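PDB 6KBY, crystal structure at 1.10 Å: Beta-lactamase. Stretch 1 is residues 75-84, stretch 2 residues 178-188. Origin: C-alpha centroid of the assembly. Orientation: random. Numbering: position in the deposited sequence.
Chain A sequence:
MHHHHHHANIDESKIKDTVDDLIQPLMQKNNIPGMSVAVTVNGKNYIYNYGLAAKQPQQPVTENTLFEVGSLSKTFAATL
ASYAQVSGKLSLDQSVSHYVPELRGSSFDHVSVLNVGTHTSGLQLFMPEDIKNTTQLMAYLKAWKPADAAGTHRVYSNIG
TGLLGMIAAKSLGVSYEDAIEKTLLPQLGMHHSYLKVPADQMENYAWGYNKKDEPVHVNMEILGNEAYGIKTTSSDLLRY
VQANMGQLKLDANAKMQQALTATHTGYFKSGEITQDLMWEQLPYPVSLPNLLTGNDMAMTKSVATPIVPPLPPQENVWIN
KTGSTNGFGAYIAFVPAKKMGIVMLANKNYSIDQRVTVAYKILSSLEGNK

Stretch 1 (75-84) TFAATLASYA
Stretch 2 178-188: DAIEKTLLPQL

Leu184 lies at the apolar centre of this contact between two helices. Its CA is 6.9 Å from the CA of Leu80, the pair that sets the register, and its CA-to-CB bond points toward stretch 1. With chi1 at -179° (t) and chi2 at 62° (p), it places CD2 3.7 Å from the carbonyl O of Phe76 and 4.2 Å from CD2 of that ring, which it meets at the edge, near the ring plane. Its CD1 reaches CG2 of Thr79 at 3.8 Å, so the threonine methyl serves as an apolar surface. The hydroxyl of Thr79 is occupied within its own helix: chi1 at -59° (m) directs OG1 to the O of Thr75 at 2.8 Å, a hydrogen bond that accompanies the backbone bond from N of Thr79 to the same O at 2.9 Å.

Around this centre, Leu80 (t, chi2 70°, p) packs CD2 against CB of Ala179 at 3.6 Å, a close fit onto a short side chain. Ile180 (m, m) starts sideways, but its end comes nearer, bringing CD1 4.4 Å from CB of Leu80 and 4.5 Å from CB of Phe76. Leu185 (m, chi2 171°, t) likewise starts sideways; its CD2 lies 3.7 Å from CE2 of Phe76, oblique to the ring, whose chi1 is -66° (m) and chi2 85°.

The backbones carry these side chains at an angle of 67° between N-to-C directions (signed crossing angle +67°), with axes 10.8 Å apart at closest approach; 450 Å² is buried, both sides summed. Stretch 1 is regular helix throughout, with bonds from N of residue i+4 to O of residue i, running from N of Thr79 to O of Thr75 through N of Ala84 to O of Leu80, at 2.8 to 3.0 Å, and phi/psi near -65/-40 from Phe76 on, with Thr75 at -70/-26. Stretch 2 is helical over 178-187 but widens into a pi-type turn at 179-184: N of Leu184 bonds O of Ala179 at 2.8 Å, and N of Leu185 bonds O of Ile180 at 2.9 Å. Within this turn Thr183 has phi/psi of -110/-61. The helix kinks at Pro186, whose N lacks a hydrogen to give to the preceding turn.

Outward, the CA-to-CB bond of Tyr83 (chi1 180°, t; chi2 72°) points toward stretch 2, and its CE2 lies 4.2 Å from CG2 of Thr183 (m). At the polar edge, the exposed Gln187 (m, t, chi3 36°) donates from NE2 to OH of Tyr83 at 3.4 Å; the N-H...acceptor angle of 161° is favourable, but the length makes the hydrogen bond weak. It is the only one across the stretches, so the contact is predominantly apolar.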

# COMPACT_ATOMS: atom_id res chain seq x y z
N THR A 75 3.78 0.20 -0.29
CA THR A 75 4.16 -1.11 -0.80
C THR A 75 5.01 -0.99 -2.06
O THR A 75 5.79 -1.90 -2.36
CB THR A 75 2.94 -2.01 -1.05
OG1 THR A 75 2.17 -1.52 -2.16
CG2 THR A 75 2.07 -2.14 0.18
N PHE A 76 4.85 0.10 -2.82
CA PHE A 76 5.71 0.32 -3.98
C PHE A 76 7.12 0.70 -3.55
O PHE A 76 8.10 0.26 -4.17
CB PHE A 76 5.09 1.37 -4.90
CG PHE A 76 3.80 0.91 -5.53
CD1 PHE A 76 2.60 1.06 -4.85
CD2 PHE A 76 3.79 0.25 -6.75
CE1 PHE A 76 1.42 0.60 -5.40
CE2 PHE A 76 2.61 -0.21 -7.30
CZ PHE A 76 1.42 -0.03 -6.62
N ALA A 77 7.26 1.50 -2.50
CA ALA A 77 8.58 1.78 -1.95
C ALA A 77 9.25 0.49 -1.49
O ALA A 77 10.45 0.29 -1.73
CB ALA A 77 8.47 2.78 -0.79
N ALA A 78 8.50 -0.40 -0.85
CA ALA A 78 9.05 -1.68 -0.44
C ALA A 78 9.42 -2.55 -1.63
O ALA A 78 10.46 -3.20 -1.63
CB ALA A 78 8.07 -2.42 0.47
N THR A 79 8.55 -2.60 -2.65
CA THR A 79 8.89 -3.38 -3.84
C THR A 79 10.17 -2.86 -4.48
O THR A 79 11.01 -3.65 -4.92
CB THR A 79 7.71 -3.38 -4.82
OG1 THR A 79 6.56 -3.94 -4.19
CG2 THR A 79 8.04 -4.22 -6.05
N LEU A 80 10.35 -1.54 -4.50
CA LEU A 80 11.58 -0.97 -5.05
C LEU A 80 12.79 -1.37 -4.21
O LEU A 80 13.84 -1.74 -4.75
CB LEU A 80 11.47 0.55 -5.16
CG LEU A 80 12.65 1.18 -5.91
CD1 LEU A 80 12.60 0.84 -7.40
CD2 LEU A 80 12.69 2.69 -5.69
N ALA A 81 12.67 -1.29 -2.88
CA ALA A 81 13.78 -1.71 -2.02
C ALA A 81 14.10 -3.18 -2.21
O ALA A 81 15.27 -3.58 -2.25
CB ALA A 81 13.45 -1.42 -0.56
N SER A 82 13.06 -4.01 -2.34
CA SER A 82 13.26 -5.43 -2.58
C SER A 82 13.92 -5.67 -3.93
O SER A 82 14.80 -6.54 -4.05
CB SER A 82 11.91 -6.14 -2.48
OG SER A 82 12.07 -7.53 -2.58
N TYR A 83 13.53 -4.90 -4.95
CA TYR A 83 14.17 -5.01 -6.25
C TYR A 83 15.64 -4.64 -6.17
O TYR A 83 16.50 -5.33 -6.72
CB TYR A 83 13.43 -4.12 -7.25
CG TYR A 83 14.00 -4.13 -8.64
CD1 TYR A 83 13.85 -5.23 -9.47
CD2 TYR A 83 14.65 -3.01 -9.15
CE1 TYR A 83 14.36 -5.23 -10.76
CE2 TYR A 83 15.17 -3.01 -10.43
CZ TYR A 83 15.01 -4.12 -11.23
OH TYR A 83 15.52 -4.12 -12.51
N ALA A 84 15.96 -3.56 -5.45
CA ALA A 84 17.36 -3.21 -5.24
C ALA A 84 18.10 -4.32 -4.51
O ALA A 84 19.26 -4.62 -4.82
CB ALA A 84 17.46 -1.89 -4.47
N ASP A 178 11.93 8.69 -10.82
CA ASP A 178 12.37 7.93 -11.99
C ASP A 178 12.32 6.43 -11.72
O ASP A 178 11.92 5.65 -12.59
CB ASP A 178 13.79 8.33 -12.39
CG ASP A 178 13.85 9.59 -13.23
OD1 ASP A 178 12.78 10.12 -13.59
OD2 ASP A 178 14.97 10.04 -13.53
N ALA A 179 12.75 6.00 -10.53
CA ALA A 179 12.72 4.58 -10.21
C ALA A 179 11.31 4.02 -10.35
O ALA A 179 11.12 2.92 -10.89
CB ALA A 179 13.24 4.36 -8.79
N ILE A 180 10.32 4.76 -9.87
CA ILE A 180 8.94 4.27 -9.88
C ILE A 180 8.33 4.39 -11.27
O ILE A 180 7.76 3.43 -11.80
CB ILE A 180 8.11 5.01 -8.82
CG1 ILE A 180 8.61 4.67 -7.41
CG2 ILE A 180 6.64 4.70 -8.98
CD1 ILE A 180 8.59 3.20 -7.06
N GLU A 181 8.42 5.57 -11.89
CA GLU A 181 7.71 5.79 -13.15
C GLU A 181 8.46 5.29 -14.37
O GLU A 181 7.82 5.03 -15.40
CB GLU A 181 7.35 7.27 -13.32
CG GLU A 181 6.32 7.76 -12.33
CD GLU A 181 5.72 9.10 -12.72
OE1 GLU A 181 6.30 9.79 -13.60
OE2 GLU A 181 4.67 9.49 -12.16
N LYS A 182 9.78 5.16 -14.31
CA LYS A 182 10.55 4.69 -15.45
C LYS A 182 10.96 3.23 -15.34
O LYS A 182 11.13 2.57 -16.37
CB LYS A 182 11.80 5.55 -15.68
CG LYS A 182 11.51 6.99 -15.99
CD LYS A 182 10.94 7.16 -17.38
CE LYS A 182 10.65 8.62 -17.65
NZ LYS A 182 10.22 8.85 -19.05
N THR A 183 11.13 2.70 -14.12
CA THR A 183 11.53 1.31 -13.94
C THR A 183 10.42 0.43 -13.38
O THR A 183 9.99 -0.52 -14.05
CB THR A 183 12.80 1.19 -13.09
OG1 THR A 183 13.90 1.79 -13.79
CG2 THR A 183 13.13 -0.28 -12.83
N LEU A 184 9.91 0.72 -12.18
CA LEU A 184 9.08 -0.25 -11.48
C LEU A 184 7.71 -0.40 -12.12
O LEU A 184 7.31 -1.51 -12.51
CB LEU A 184 8.95 0.12 -10.00
CG LEU A 184 8.10 -0.88 -9.22
CD1 LEU A 184 8.71 -2.27 -9.23
CD2 LEU A 184 7.84 -0.42 -7.80
N LEU A 185 6.95 0.69 -12.22
CA LEU A 185 5.61 0.57 -12.81
C LEU A 185 5.65 0.06 -14.24
O LEU A 185 4.82 -0.81 -14.58
CB LEU A 185 4.83 1.89 -12.66
CG LEU A 185 4.61 2.35 -11.22
CD1 LEU A 185 4.02 3.75 -11.19
CD2 LEU A 185 3.71 1.38 -10.46
N PRO A 186 6.55 0.52 -15.12
CA PRO A 186 6.60 -0.07 -16.47
C PRO A 186 6.89 -1.57 -16.46
O PRO A 186 6.24 -2.31 -17.21
CB PRO A 186 7.69 0.74 -17.17
CG PRO A 186 7.65 2.06 -16.49
CD PRO A 186 7.37 1.74 -15.04
N GLN A 187 7.83 -2.03 -15.63
CA GLN A 187 8.14 -3.45 -15.59
C GLN A 187 6.98 -4.28 -15.06
O GLN A 187 6.84 -5.46 -15.41
CB GLN A 187 9.40 -3.71 -14.75
CG GLN A 187 10.72 -3.36 -15.42
CD GLN A 187 11.91 -4.00 -14.71
OE1 GLN A 187 11.82 -5.12 -14.20
NE2 GLN A 187 13.03 -3.28 -14.67
N LEU A 188 6.13 -3.69 -14.21
CA LEU A 188 4.93 -4.35 -13.73
C LEU A 188 3.77 -4.25 -14.71
O LEU A 188 2.70 -4.81 -14.44
CB LEU A 188 4.52 -3.78 -12.38
CG LEU A 188 5.52 -3.98 -11.24
CD1 LEU A 188 5.10 -3.17 -10.02
CD2 LEU A 188 5.64 -5.45 -10.89